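Structural polyprotein, VP3 (Israeli acute paralysis virus, PDB 5CDD) probably serves as a structural building block of the viral capsid, forming a jelly-roll domain of the protein shell. Local coordinates at residues B[69-74]-B[240-245]; B[134-139]-B[204-209]; B[212-217]-B[233-238]. All coordinates share one frame; numbering follows the deposited sequence.

The three contacts sample a viral jelly roll of facing BIDG and CHEF sheets. Contact 1 joins strand 64-72 of one sheet to strand 236-247 of the other; its centre is about 25 Å from that of contact 2 and about 27 Å from that of contact 3, though nearest atoms of contacts 1 and 2 are about 8 Å apart. Contacts 2 and 3 have centres about 10 Å apart and touch. Both are nested in the chain loop closed by contact 1, in series. Strand 132-144 pairs with strands 202-205 and 214-215, while strand 236-247 begins just after the touching residues of contact 3 and runs on to contact 1.

Contact 1 (B[69-74]-B[240-245]); sequences LTWKTT and IRPVTK
W71 and K245 reach across by different torsions: the indole CG of W71 stands anti to the backbone N, beside the carbonyl carbon (chi1 -178°), whereas the K245 chain is extended beyond CG (chi2 163°) and carries its methylenes to the carbonyls of T73 and T74. The indole and the pyrrolidine pass one another, running opposite ways. W71 NE1 lies 3.4 Å from P242 CG, and the benzo carbon W71 CZ2 lies 3.8 Å from P242 CB, so both portions of the indole meet the same proline. T244 O approaches the indole edge in its plane, 3.7 Å from W71 CZ2. Deeper in, L69 and I240 meet methyl to methyl, with CD1 of L69 4.3 Å from CD1 of I240.

The backbones show why side chains carry this contact. The CA atoms of L69 and I240 are 10.2 Å apart, which excludes strand pairing, and strand membership puts them in different sheets of the jelly-roll sandwich: 64-72 pairs with 255-265, and 236-247 with 150-159. By T73 and K245 the CA separation has fallen to 6.2 Å, where the chain turns a corner at V243 and T244; these two residues both face R152 in a classic beta bulge. V256 and I258 of the neighbouring strand 255-265, together with L195 and L246, also touch the indole.

Near the corner of the chain, K245 CE lies 3.1 Å from T73 O, while K245 NZ remains 3.9 Å from T74 O. No hydrogen bond spans the two segments. The chemistry therefore implies cohesion from apolar packing of L69, W71, I240 and P242, with perhaps a modest electrostatic attraction between the lysine end and the two threonine carbonyls.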
ATOM      1  N   LEU B  69      41.848 -54.376  -9.877  1.00 39.98           N
ATOM      2  CA  LEU B  69      41.882 -55.820 -10.072  1.00 40.80           C
ATOM      3  C   LEU B  69      43.083 -56.320 -10.869  1.00 42.01           C
ATOM      4  O   LEU B  69      43.780 -55.546 -11.525  1.00 42.53           O
ATOM      5  CB  LEU B  69      40.599 -56.264 -10.776  1.00 39.77           C
ATOM      6  CG  LEU B  69      39.285 -55.720 -10.211  1.00 38.65           C
ATOM      7  CD1 LEU B  69      38.149 -56.096 -11.144  1.00 38.42           C
ATOM      8  CD2 LEU B  69      39.043 -56.265  -8.813  1.00 37.43           C
ATOM      9  N   THR B  70      43.311 -57.629 -10.804  1.00 43.47           N
ATOM     10  CA  THR B  70      44.405 -58.263 -11.529  1.00 43.91           C
ATOM     11  C   THR B  70      43.819 -59.286 -12.494  1.00 43.80           C
ATOM     12  O   THR B  70      43.165 -60.246 -12.082  1.00 44.29           O
ATOM     13  CB  THR B  70      45.386 -58.988 -10.577  1.00 43.82           C
ATOM     14  OG1 THR B  70      45.927 -58.051  -9.637  1.00 45.49           O
ATOM     15  CG2 THR B  70      46.529 -59.611 -11.368  1.00 43.10           C
ATOM     16  N   TRP B  71      44.041 -59.067 -13.784  1.00 42.98           N
ATOM     17  CA  TRP B  71      43.544 -59.977 -14.802  1.00 42.82           C
ATOM     18  C   TRP B  71      44.735 -60.726 -15.391  1.00 44.52           C
ATOM     19  O   TRP B  71      45.608 -60.134 -16.024  1.00 44.84           O
ATOM     20  CB  TRP B  71      42.796 -59.192 -15.882  1.00 40.94           C
ATOM     21  CG  TRP B  71      42.189 -60.041 -16.958  1.00 39.63           C
ATOM     22  CD1 TRP B  71      41.898 -61.375 -16.892  1.00 39.00           C
ATOM     23  CD2 TRP B  71      41.751 -59.601 -18.249  1.00 38.73           C
ATOM     24  NE1 TRP B  71      41.308 -61.792 -18.060  1.00 38.68           N
ATOM     25  CE2 TRP B  71      41.204 -60.723 -18.910  1.00 38.42           C
ATOM     26  CE3 TRP B  71      41.766 -58.365 -18.910  1.00 38.33           C
ATOM     27  CZ2 TRP B  71      40.676 -60.646 -20.204  1.00 38.23           C
ATOM     28  CZ3 TRP B  71      41.240 -58.289 -20.197  1.00 37.99           C
ATOM     29  CH2 TRP B  71      40.701 -59.424 -20.829  1.00 38.06           C
ATOM     30  N   LYS B  72      44.769 -62.035 -15.159  1.00 46.29           N
ATOM     31  CA  LYS B  72      45.855 -62.882 -15.636  1.00 47.55           C
ATOM     32  C   LYS B  72      45.472 -63.636 -16.896  1.00 48.05           C
ATOM     33  O   LYS B  72      44.292 -63.828 -17.185  1.00 47.85           O
ATOM     34  CB  LYS B  72      46.230 -63.901 -14.561  1.00 48.06           C
ATOM     35  CG  LYS B  72      46.477 -63.305 -13.196  1.00 49.06           C
ATOM     36  CD  LYS B  72      46.630 -64.394 -12.154  1.00 49.75           C
ATOM     37  CE  LYS B  72      46.769 -63.798 -10.767  1.00 50.93           C
ATOM     38  NZ  LYS B  72      46.845 -64.852  -9.721  1.00 51.92           N
ATOM     39  N   THR B  73      46.481 -64.071 -17.640  1.00 49.64           N
ATOM     40  CA  THR B  73      46.240 -64.834 -18.851  1.00 51.14           C
ATOM     41  C   THR B  73      45.742 -66.207 -18.403  1.00 51.53           C
ATOM     42  O   THR B  73      45.291 -67.015 -19.209  1.00 51.30           O
ATOM     43  CB  THR B  73      47.535 -64.981 -19.671  1.00 50.83           C
ATOM     44  OG1 THR B  73      48.533 -65.623 -18.871  1.00 50.85           O
ATOM     45  CG2 THR B  73      48.044 -63.608 -20.103  1.00 51.40           C
ATOM     46  N   THR B  74      45.811 -66.438 -17.095  1.00 52.23           N
ATOM     47  CA  THR B  74      45.389 -67.690 -16.482  1.00 52.94           C
ATOM     48  C   THR B  74      43.897 -67.737 -16.137  1.00 54.06           C
ATOM     49  O   THR B  74      43.300 -68.811 -16.111  1.00 54.26           O
ATOM     50  CB  THR B  74      46.223 -67.964 -15.200  1.00 52.78           C
ATOM     51  OG1 THR B  74      47.306 -68.846 -15.519  1.00 52.76           O
ATOM     52  CG2 THR B  74      45.366 -68.566 -14.092  1.00 52.80           C
ATOM     53  N   ILE B 240      32.207 -58.166 -14.057  1.00 38.96           N
ATOM     54  CA  ILE B 240      33.312 -58.124 -15.007  1.00 39.08           C
ATOM     55  C   ILE B 240      33.882 -59.525 -15.243  1.00 39.85           C
ATOM     56  O   ILE B 240      34.605 -60.065 -14.402  1.00 39.84           O
ATOM     57  CB  ILE B 240      34.434 -57.194 -14.497  1.00 38.49           C
ATOM     58  CG1 ILE B 240      33.848 -55.823 -14.152  1.00 36.41           C
ATOM     59  CG2 ILE B 240      35.512 -57.046 -15.559  1.00 37.86           C
ATOM     60  CD1 ILE B 240      34.849 -54.853 -13.564  1.00 34.91           C
ATOM     61  N   ARG B 241      33.553 -60.108 -16.394  1.00 40.45           N
ATOM     62  CA  ARG B 241      34.016 -61.447 -16.744  1.00 40.74           C
ATOM     63  C   ARG B 241      34.679 -61.462 -18.117  1.00 41.71           C
ATOM     64  O   ARG B 241      34.198 -60.824 -19.054  1.00 42.66           O
ATOM     65  CB  ARG B 241      32.840 -62.427 -16.753  1.00 39.61           C
ATOM     66  CG  ARG B 241      32.021 -62.434 -15.478  1.00 39.83           C
ATOM     67  CD  ARG B 241      30.927 -63.488 -15.529  1.00 38.14           C
ATOM     68  NE  ARG B 241      30.109 -63.375 -16.731  1.00 37.56           N
ATOM     69  CZ  ARG B 241      28.976 -64.041 -16.928  1.00 37.41           C
ATOM     70  NH1 ARG B 241      28.523 -64.870 -15.996  1.00 36.40           N
ATOM     71  NH2 ARG B 241      28.298 -63.882 -18.056  1.00 36.59           N
ATOM     72  N   PRO B 242      35.796 -62.192 -18.252  1.00 42.18           N
ATOM     73  CA  PRO B 242      36.493 -62.263 -19.539  1.00 42.67           C
ATOM     74  C   PRO B 242      35.687 -63.049 -20.573  1.00 44.15           C
ATOM     75  O   PRO B 242      35.169 -64.124 -20.276  1.00 44.43           O
ATOM     76  CB  PRO B 242      37.800 -62.971 -19.186  1.00 41.64           C
ATOM     77  CG  PRO B 242      37.999 -62.639 -17.735  1.00 41.80           C
ATOM     78  CD  PRO B 242      36.612 -62.790 -17.182  1.00 41.85           C
ATOM     79  N   VAL B 243      35.571 -62.505 -21.779  1.00 46.51           N
ATOM     80  CA  VAL B 243      34.855 -63.182 -22.858  1.00 48.81           C
ATOM     81  C   VAL B 243      35.909 -63.954 -23.642  1.00 50.49           C
ATOM     82  O   VAL B 243      35.687 -65.086 -24.074  1.00 50.52           O
ATOM     83  CB  VAL B 243      34.165 -62.173 -23.801  1.00 48.84           C
ATOM     84  CG1 VAL B 243      33.583 -62.895 -25.005  1.00 50.68           C
ATOM     85  CG2 VAL B 243      33.072 -61.441 -23.058  1.00 49.03           C
ATOM     86  N   THR B 244      37.061 -63.312 -23.809  1.00 51.88           N
ATOM     87  CA  THR B 244      38.202 -63.883 -24.509  1.00 51.97           C
ATOM     88  C   THR B 244      39.379 -63.835 -23.543  1.00 52.89           C
ATOM     89  O   THR B 244      39.742 -62.767 -23.048  1.00 53.83           O
ATOM     90  CB  THR B 244      38.546 -63.068 -25.772  1.00 51.52           C
ATOM     91  OG1 THR B 244      37.478 -63.184 -26.719  1.00 51.52           O
ATOM     92  CG2 THR B 244      39.841 -63.566 -26.399  1.00 51.42           C
ATOM     93  N   LYS B 245      39.969 -64.993 -23.273  1.00 53.27           N
ATOM     94  CA  LYS B 245      41.096 -65.090 -22.353  1.00 53.61           C
ATOM     95  C   LYS B 245      42.176 -64.056 -22.672  1.00 52.95           C
ATOM     96  O   LYS B 245      42.331 -63.641 -23.820  1.00 52.57           O
ATOM     97  CB  LYS B 245      41.677 -66.504 -22.408  1.00 54.81           C
ATOM     98  CG  LYS B 245      42.301 -66.963 -21.105  1.00 57.32           C
ATOM     99  CD  LYS B 245      42.470 -68.472 -21.088  1.00 57.88           C
ATOM    100  CE  LYS B 245      42.902 -68.960 -19.717  1.00 58.87           C
ATOM    101  NZ  LYS B 245      43.004 -70.445 -19.666  1.00 59.95           N
TER

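Contact 2 (B[134-139]-B[204-209]); sequences RATMCY and RVPFVS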
ATOM      1  N   ARG B 134      18.734 -41.579  -4.949  1.00 25.82           N
ATOM      2  CA  ARG B 134      18.268 -41.854  -6.301  1.00 25.24           C
ATOM      3  C   ARG B 134      19.266 -41.167  -7.222  1.00 25.69           C
ATOM      4  O   ARG B 134      19.471 -39.957  -7.123  1.00 26.57           O
ATOM      5  CB  ARG B 134      16.873 -41.267  -6.518  1.00 23.76           C
ATOM      6  CG  ARG B 134      16.311 -41.518  -7.902  1.00 23.51           C
ATOM      7  CD  ARG B 134      15.053 -40.707  -8.142  1.00 24.77           C
ATOM      8  NE  ARG B 134      14.520 -40.922  -9.484  1.00 27.55           N
ATOM      9  CZ  ARG B 134      13.828 -41.994  -9.855  1.00 27.95           C
ATOM     10  NH1 ARG B 134      13.576 -42.956  -8.979  1.00 31.23           N
ATOM     11  NH2 ARG B 134      13.395 -42.109 -11.102  1.00 27.19           N
ATOM     12  N   ALA B 135      19.900 -41.930  -8.107  1.00 25.71           N
ATOM     13  CA  ALA B 135      20.880 -41.342  -9.009  1.00 25.75           C
ATOM     14  C   ALA B 135      21.344 -42.277 -10.115  1.00 26.05           C
ATOM     15  O   ALA B 135      21.030 -43.468 -10.124  1.00 26.71           O
ATOM     16  CB  ALA B 135      22.085 -40.859  -8.207  1.00 24.38           C
ATOM     17  N   THR B 136      22.090 -41.709 -11.056  1.00 25.88           N
ATOM     18  CA  THR B 136      22.646 -42.459 -12.169  1.00 26.52           C
ATOM     19  C   THR B 136      24.082 -42.770 -11.778  1.00 27.60           C
ATOM     20  O   THR B 136      24.911 -41.868 -11.671  1.00 28.49           O
ATOM     21  CB  THR B 136      22.644 -41.626 -13.466  1.00 26.26           C
ATOM     22  OG1 THR B 136      21.292 -41.358 -13.861  1.00 27.82           O
ATOM     23  CG2 THR B 136      23.354 -42.372 -14.580  1.00 24.28           C
ATOM     24  N   MET B 137      24.370 -44.045 -11.545  1.00 29.11           N
ATOM     25  CA  MET B 137      25.708 -44.454 -11.148  1.00 29.75           C
ATOM     26  C   MET B 137      26.646 -44.570 -12.337  1.00 30.05           C
ATOM     27  O   MET B 137      26.318 -45.204 -13.341  1.00 30.64           O
ATOM     28  CB  MET B 137      25.649 -45.783 -10.398  1.00 29.79           C
ATOM     29  CG  MET B 137      24.812 -45.724  -9.131  1.00 29.27           C
ATOM     30  SD  MET B 137      25.229 -44.292  -8.110  1.00 28.36           S
ATOM     31  CE  MET B 137      26.923 -44.669  -7.663  1.00 27.20           C
ATOM     32  N   CYS B 138      27.815 -43.952 -12.217  1.00 29.93           N
ATOM     33  CA  CYS B 138      28.801 -43.980 -13.287  1.00 31.37           C
ATOM     34  C   CYS B 138      30.065 -44.706 -12.856  1.00 31.86           C
ATOM     35  O   CYS B 138      30.557 -44.520 -11.741  1.00 30.77           O
ATOM     36  CB  CYS B 138      29.140 -42.557 -13.719  1.00 31.07           C
ATOM     37  SG  CYS B 138      27.711 -41.630 -14.302  1.00 34.48           S
ATOM     38  N   TYR B 139      30.583 -45.533 -13.757  1.00 32.67           N
ATOM     39  CA  TYR B 139      31.784 -46.312 -13.492  1.00 32.89           C
ATOM     40  C   TYR B 139      32.714 -46.266 -14.697  1.00 33.83           C
ATOM     41  O   TYR B 139      32.272 -46.446 -15.832  1.00 34.91           O
ATOM     42  CB  TYR B 139      31.397 -47.767 -13.205  1.00 30.58           C
ATOM     43  CG  TYR B 139      30.427 -47.932 -12.056  1.00 29.89           C
ATOM     44  CD1 TYR B 139      30.872 -47.901 -10.736  1.00 29.04           C
ATOM     45  CD2 TYR B 139      29.060 -48.095 -12.288  1.00 28.84           C
ATOM     46  CE1 TYR B 139      29.982 -48.029  -9.672  1.00 28.63           C
ATOM     47  CE2 TYR B 139      28.158 -48.221 -11.227  1.00 28.38           C
ATOM     48  CZ  TYR B 139      28.628 -48.188  -9.922  1.00 28.40           C
ATOM     49  OH  TYR B 139      27.748 -48.303  -8.866  1.00 29.69           O
ATOM     50  N   ARG B 204      27.405 -45.870 -17.653  1.00 33.43           N
ATOM     51  CA  ARG B 204      26.444 -45.099 -16.876  1.00 32.33           C
ATOM     52  C   ARG B 204      25.172 -45.913 -16.693  1.00 32.56           C
ATOM     53  O   ARG B 204      24.516 -46.289 -17.666  1.00 33.03           O
ATOM     54  CB  ARG B 204      26.124 -43.790 -17.599  1.00 31.76           C
ATOM     55  CG  ARG B 204      27.354 -42.958 -17.924  1.00 32.23           C
ATOM     56  CD  ARG B 204      27.016 -41.674 -18.677  1.00 33.10           C
ATOM     57  NE  ARG B 204      26.235 -40.735 -17.875  1.00 33.76           N
ATOM     58  CZ  ARG B 204      24.907 -40.728 -17.803  1.00 34.37           C
ATOM     59  NH1 ARG B 204      24.197 -41.613 -18.491  1.00 34.74           N
ATOM     60  NH2 ARG B 204      24.289 -39.834 -17.040  1.00 34.20           N
ATOM     61  N   VAL B 205      24.823 -46.183 -15.440  1.00 32.15           N
ATOM     62  CA  VAL B 205      23.628 -46.959 -15.141  1.00 30.95           C
ATOM     63  C   VAL B 205      22.539 -46.110 -14.484  1.00 31.43           C
ATOM     64  O   VAL B 205      22.625 -45.777 -13.302  1.00 31.89           O
ATOM     65  CB  VAL B 205      23.959 -48.149 -14.211  1.00 29.46           C
ATOM     66  CG1 VAL B 205      22.735 -49.039 -14.046  1.00 26.71           C
ATOM     67  CG2 VAL B 205      25.124 -48.942 -14.777  1.00 27.72           C
ATOM     68  N   PRO B 206      21.504 -45.737 -15.252  1.00 31.95           N
ATOM     69  CA  PRO B 206      20.400 -44.929 -14.724  1.00 31.96           C
ATOM     70  C   PRO B 206      19.700 -45.644 -13.570  1.00 32.17           C
ATOM     71  O   PRO B 206      19.834 -46.856 -13.407  1.00 33.49           O
ATOM     72  CB  PRO B 206      19.489 -44.761 -15.935  1.00 30.65           C
ATOM     73  CG  PRO B 206      20.462 -44.735 -17.070  1.00 31.14           C
ATOM     74  CD  PRO B 206      21.396 -45.868 -16.717  1.00 31.41           C
ATOM     75  N   PHE B 207      18.949 -44.893 -12.774  1.00 32.47           N
ATOM     76  CA  PHE B 207      18.245 -45.471 -11.639  1.00 31.78           C
ATOM     77  C   PHE B 207      17.077 -46.342 -12.087  1.00 33.87           C
ATOM     78  O   PHE B 207      16.142 -45.862 -12.728  1.00 34.70           O
ATOM     79  CB  PHE B 207      17.724 -44.360 -10.726  1.00 28.65           C
ATOM     80  CG  PHE B 207      17.180 -44.855  -9.414  1.00 26.42           C
ATOM     81  CD1 PHE B 207      18.040 -45.217  -8.381  1.00 25.71           C
ATOM     82  CD2 PHE B 207      15.809 -44.957  -9.210  1.00 24.94           C
ATOM     83  CE1 PHE B 207      17.540 -45.671  -7.161  1.00 24.15           C
ATOM     84  CE2 PHE B 207      15.298 -45.409  -7.994  1.00 22.88           C
ATOM     85  CZ  PHE B 207      16.167 -45.767  -6.969  1.00 24.06           C
ATOM     86  N   VAL B 208      17.141 -47.629 -11.757  1.00 35.75           N
ATOM     87  CA  VAL B 208      16.071 -48.560 -12.099  1.00 37.55           C
ATOM     88  C   VAL B 208      15.707 -49.387 -10.874  1.00 37.10           C
ATOM     89  O   VAL B 208      16.546 -50.091 -10.310  1.00 36.78           O
ATOM     90  CB  VAL B 208      16.472 -49.510 -13.251  1.00 39.28           C
ATOM     91  CG1 VAL B 208      16.643 -48.714 -14.535  1.00 40.26           C
ATOM     92  CG2 VAL B 208      17.756 -50.254 -12.902  1.00 38.92           C
ATOM     93  N   SER B 209      14.448 -49.287 -10.461  1.00 36.59           N
ATOM     94  CA  SER B 209      13.965 -50.011  -9.296  1.00 36.38           C
ATOM     95  C   SER B 209      12.450 -49.881  -9.212  1.00 36.26           C
ATOM     96  O   SER B 209      11.857 -49.044  -9.891  1.00 36.48           O
ATOM     97  CB  SER B 209      14.609 -49.435  -8.030  1.00 36.41           C
ATOM     98  OG  SER B 209      14.198 -50.135  -6.872  1.00 38.42           O
TER
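An antiparallel strand pairing joins M137 to V205 and C138 to R204 in the BIDG sheet of the jelly roll, where the end of strand 202-205 runs beside strand 132-144. Two backbone bonds define the hydrogen-bonded pair: V205 N donates to M137 O at 2.8 Å, and M137 N donates to V205 O at 3.0 Å with a more bent N-H...O angle of 137°. C138 and R204 form the following non-hydrogen-bonded pair, their CA atoms 4.4 Å apart.

On the face bearing C138 and R204, C138 SG lies 3.9 Å from R204 CG. The methyl T136 CG2 sits over one face of the R204 guanidinium, 3.7 Å from NH2. That guanidinium has a salt bridge to E265 and a hydrogen bond to S13 of a neighbouring subunit, whose strand extends the sheet in parallel beside R204.

Beyond the paired residues, R134 crosses F207 at about a right angle. Its NH1 is hydrogen-bonded to M212 O, and its guanidinium is inclined 58° to the ring. With CG anti to the backbone N, R134 makes a CH-pi contact, CG standing over the ring face, 3.8 Å from the F207 ring centroid and 16° off the ring normal.

Contact 3 (B[212-217]-B[233-238]); sequences MFLKTA and SFSGFL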
ATOM      1  N   MET B 212      10.950 -45.654  -5.448  1.00 32.84           N
ATOM      2  CA  MET B 212      11.267 -44.302  -5.877  1.00 30.79           C
ATOM      3  C   MET B 212      12.681 -43.920  -5.439  1.00 30.15           C
ATOM      4  O   MET B 212      13.394 -43.203  -6.144  1.00 29.13           O
ATOM      5  CB  MET B 212      10.264 -43.327  -5.278  1.00 30.55           C
ATOM      6  CG  MET B 212       8.848 -43.517  -5.762  1.00 30.73           C
ATOM      7  SD  MET B 212       7.802 -42.177  -5.186  1.00 32.44           S
ATOM      8  CE  MET B 212       7.477 -41.348  -6.726  1.00 36.86           C
ATOM      9  N   PHE B 213      13.069 -44.406  -4.265  1.00 28.82           N
ATOM     10  CA  PHE B 213      14.385 -44.144  -3.699  1.00 28.02           C
ATOM     11  C   PHE B 213      14.874 -45.420  -3.022  1.00 28.95           C
ATOM     12  O   PHE B 213      14.071 -46.278  -2.651  1.00 30.31           O
ATOM     13  CB  PHE B 213      14.305 -43.040  -2.644  1.00 27.61           C
ATOM     14  CG  PHE B 213      13.706 -41.752  -3.137  1.00 26.80           C
ATOM     15  CD1 PHE B 213      14.426 -40.905  -3.973  1.00 26.42           C
ATOM     16  CD2 PHE B 213      12.432 -41.367  -2.728  1.00 26.48           C
ATOM     17  CE1 PHE B 213      13.888 -39.688  -4.390  1.00 24.61           C
ATOM     18  CE2 PHE B 213      11.886 -40.155  -3.137  1.00 25.59           C
ATOM     19  CZ  PHE B 213      12.616 -39.313  -3.968  1.00 24.90           C
ATOM     20  N   LEU B 214      16.188 -45.544  -2.860  1.00 28.73           N
ATOM     21  CA  LEU B 214      16.776 -46.706  -2.201  1.00 27.73           C
ATOM     22  C   LEU B 214      17.454 -46.262  -0.910  1.00 27.99           C
ATOM     23  O   LEU B 214      17.849 -45.105  -0.775  1.00 28.72           O
ATOM     24  CB  LEU B 214      17.793 -47.387  -3.119  1.00 27.28           C
ATOM     25  CG  LEU B 214      17.227 -48.155  -4.316  1.00 26.04           C
ATOM     26  CD1 LEU B 214      18.362 -48.635  -5.200  1.00 26.69           C
ATOM     27  CD2 LEU B 214      16.403 -49.334  -3.827  1.00 24.62           C
ATOM     28  N   LYS B 215      17.583 -47.183   0.041  1.00 28.22           N
ATOM     29  CA  LYS B 215      18.204 -46.864   1.318  1.00 29.02           C
ATOM     30  C   LYS B 215      19.678 -46.517   1.157  1.00 29.48           C
ATOM     31  O   LYS B 215      20.300 -46.863   0.155  1.00 30.08           O
ATOM     32  CB  LYS B 215      18.030 -48.034   2.292  1.00 30.01           C
ATOM     33  CG  LYS B 215      16.584 -48.244   2.746  1.00 31.81           C
ATOM     34  CD  LYS B 215      16.484 -49.290   3.854  1.00 34.37           C
ATOM     35  CE  LYS B 215      15.083 -49.344   4.461  1.00 33.94           C
ATOM     36  NZ  LYS B 215      14.045 -49.812   3.501  1.00 35.92           N
ATOM     37  N   THR B 216      20.234 -45.827   2.147  1.00 30.30           N
ATOM     38  CA  THR B 216      21.635 -45.424   2.101  1.00 31.34           C
ATOM     39  C   THR B 216      22.500 -46.129   3.139  1.00 32.69           C
ATOM     40  O   THR B 216      23.651 -45.753   3.348  1.00 33.30           O
ATOM     41  CB  THR B 216      21.776 -43.900   2.315  1.00 31.36           C
ATOM     42  OG1 THR B 216      21.302 -43.561   3.625  1.00 31.63           O
ATOM     43  CG2 THR B 216      20.987 -43.134   1.260  1.00 31.10           C
ATOM     44  N   ALA B 217      21.946 -47.149   3.784  1.00 34.10           N
ATOM     45  CA  ALA B 217      22.668 -47.896   4.806  1.00 35.05           C
ATOM     46  C   ALA B 217      23.925 -48.549   4.238  1.00 36.80           C
ATOM     47  O   ALA B 217      25.000 -48.494   4.842  1.00 37.40           O
ATOM     48  CB  ALA B 217      21.755 -48.959   5.411  1.00 35.15           C
ATOM     49  N   SER B 233      19.767 -51.235  -0.534  1.00 37.60           N
ATOM     50  CA  SER B 233      20.524 -50.046  -0.906  1.00 35.28           C
ATOM     51  C   SER B 233      21.172 -50.064  -2.288  1.00 35.11           C
ATOM     52  O   SER B 233      21.928 -49.146  -2.602  1.00 35.62           O
ATOM     53  CB  SER B 233      21.629 -49.795   0.125  1.00 33.60           C
ATOM     54  OG  SER B 233      21.124 -49.783   1.446  1.00 34.45           O
ATOM     55  N   PHE B 234      20.888 -51.060  -3.127  1.00 34.26           N
ATOM     56  CA  PHE B 234      21.567 -51.093  -4.419  1.00 33.50           C
ATOM     57  C   PHE B 234      20.827 -51.263  -5.744  1.00 34.90           C
ATOM     58  O   PHE B 234      21.215 -50.644  -6.729  1.00 37.22           O
ATOM     59  CB  PHE B 234      22.717 -52.093  -4.327  1.00 29.75           C
ATOM     60  CG  PHE B 234      23.796 -51.659  -3.380  1.00 27.13           C
ATOM     61  CD1 PHE B 234      24.627 -50.590  -3.700  1.00 25.32           C
ATOM     62  CD2 PHE B 234      23.943 -52.271  -2.142  1.00 26.95           C
ATOM     63  CE1 PHE B 234      25.585 -50.134  -2.799  1.00 24.20           C
ATOM     64  CE2 PHE B 234      24.899 -51.821  -1.231  1.00 25.37           C
ATOM     65  CZ  PHE B 234      25.720 -50.751  -1.561  1.00 24.45           C
ATOM     66  N   SER B 235      19.790 -52.090  -5.800  1.00 35.50           N
ATOM     67  CA  SER B 235      19.031 -52.265  -7.049  1.00 37.01           C
ATOM     68  C   SER B 235      19.643 -53.210  -8.082  1.00 36.44           C
ATOM     69  O   SER B 235      18.970 -53.598  -9.038  1.00 37.52           O
ATOM     70  CB  SER B 235      18.796 -50.917  -7.746  1.00 37.20           C
ATOM     71  OG  SER B 235      19.850 -50.624  -8.658  1.00 30.54           O
ATOM     72  N   GLY B 236      20.911 -53.564  -7.913  1.00 35.21           N
ATOM     73  CA  GLY B 236      21.535 -54.459  -8.870  1.00 33.85           C
ATOM     74  C   GLY B 236      23.040 -54.518  -8.736  1.00 33.39           C
ATOM     75  O   GLY B 236      23.592 -54.121  -7.710  1.00 32.34           O
ATOM     76  N   PHE B 237      23.711 -55.005  -9.775  1.00 32.92           N
ATOM     77  CA  PHE B 237      25.161 -55.114  -9.744  1.00 32.31           C
ATOM     78  C   PHE B 237      25.777 -55.257 -11.129  1.00 32.49           C
ATOM     79  O   PHE B 237      25.103 -55.625 -12.093  1.00 31.80           O
ATOM     80  CB  PHE B 237      25.570 -56.312  -8.876  1.00 31.99           C
ATOM     81  CG  PHE B 237      25.175 -57.650  -9.449  1.00 31.46           C
ATOM     82  CD1 PHE B 237      25.998 -58.304 -10.364  1.00 31.12           C
ATOM     83  CD2 PHE B 237      23.976 -58.257  -9.080  1.00 32.09           C
ATOM     84  CE1 PHE B 237      25.634 -59.541 -10.902  1.00 29.81           C
ATOM     85  CE2 PHE B 237      23.603 -59.494  -9.613  1.00 30.12           C
ATOM     86  CZ  PHE B 237      24.435 -60.136 -10.525  1.00 29.74           C
ATOM     87  N   LEU B 238      27.064 -54.943 -11.216  1.00 33.89           N
ATOM     88  CA  LEU B 238      27.811 -55.061 -12.460  1.00 35.20           C
ATOM     89  C   LEU B 238      28.723 -56.262 -12.297  1.00 36.49           C
ATOM     90  O   LEU B 238      29.148 -56.575 -11.188  1.00 36.96           O
ATOM     91  CB  LEU B 238      28.665 -53.819 -12.710  1.00 34.56           C
ATOM     92  CG  LEU B 238      27.980 -52.527 -13.139  1.00 34.77           C
ATOM     93  CD1 LEU B 238      29.004 -51.424 -13.240  1.00 34.50           C
ATOM     94  CD2 LEU B 238      27.309 -52.714 -14.478  1.00 33.55           C
TER
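L214 meets S235 through a single branch: its CD1 lies 3.4 Å from S235 CB and 3.6 Å from F234 C. Its CG is anti to the carbonyl carbon, beside the backbone N (chi1 -72°), and chi2 of 174° then carries CD1 to F234 and S235. The second point of touch is K215 against S233. S233 CB lies 3.2 Å from K215 O and S233 CA 3.4 Å from the same oxygen, the latter a CA-H...O contact with an angle of 121° at the hydrogen. S233 OG is 3.7 Å from K215 CB. No hydrogen bond joins the two segments.

The next shell holds S233 OG and the two backbones by hydrogen bonds. S233 OG is hydrogen-bonded to N229 O and to G218 N, linking the short helix 228-231 with the chain just after A217. K215 shares a backbone bond with E232, and L214 one with W133 on strand 132-144, while the L214 side chain also touches F207. Beyond CB the K215 chain turns to another partner, its NZ being hydrogen-bonded to Q150 OE1 of a neighbouring subunit.

Both touching parts thus belong to the long connection between strands 202-205 and 236-247. It adds the short strand 214-215 to strand 132-144 and then folds back on itself, an arrangement that corresponds to the GH loop of a picornavirus-like capsid jelly roll.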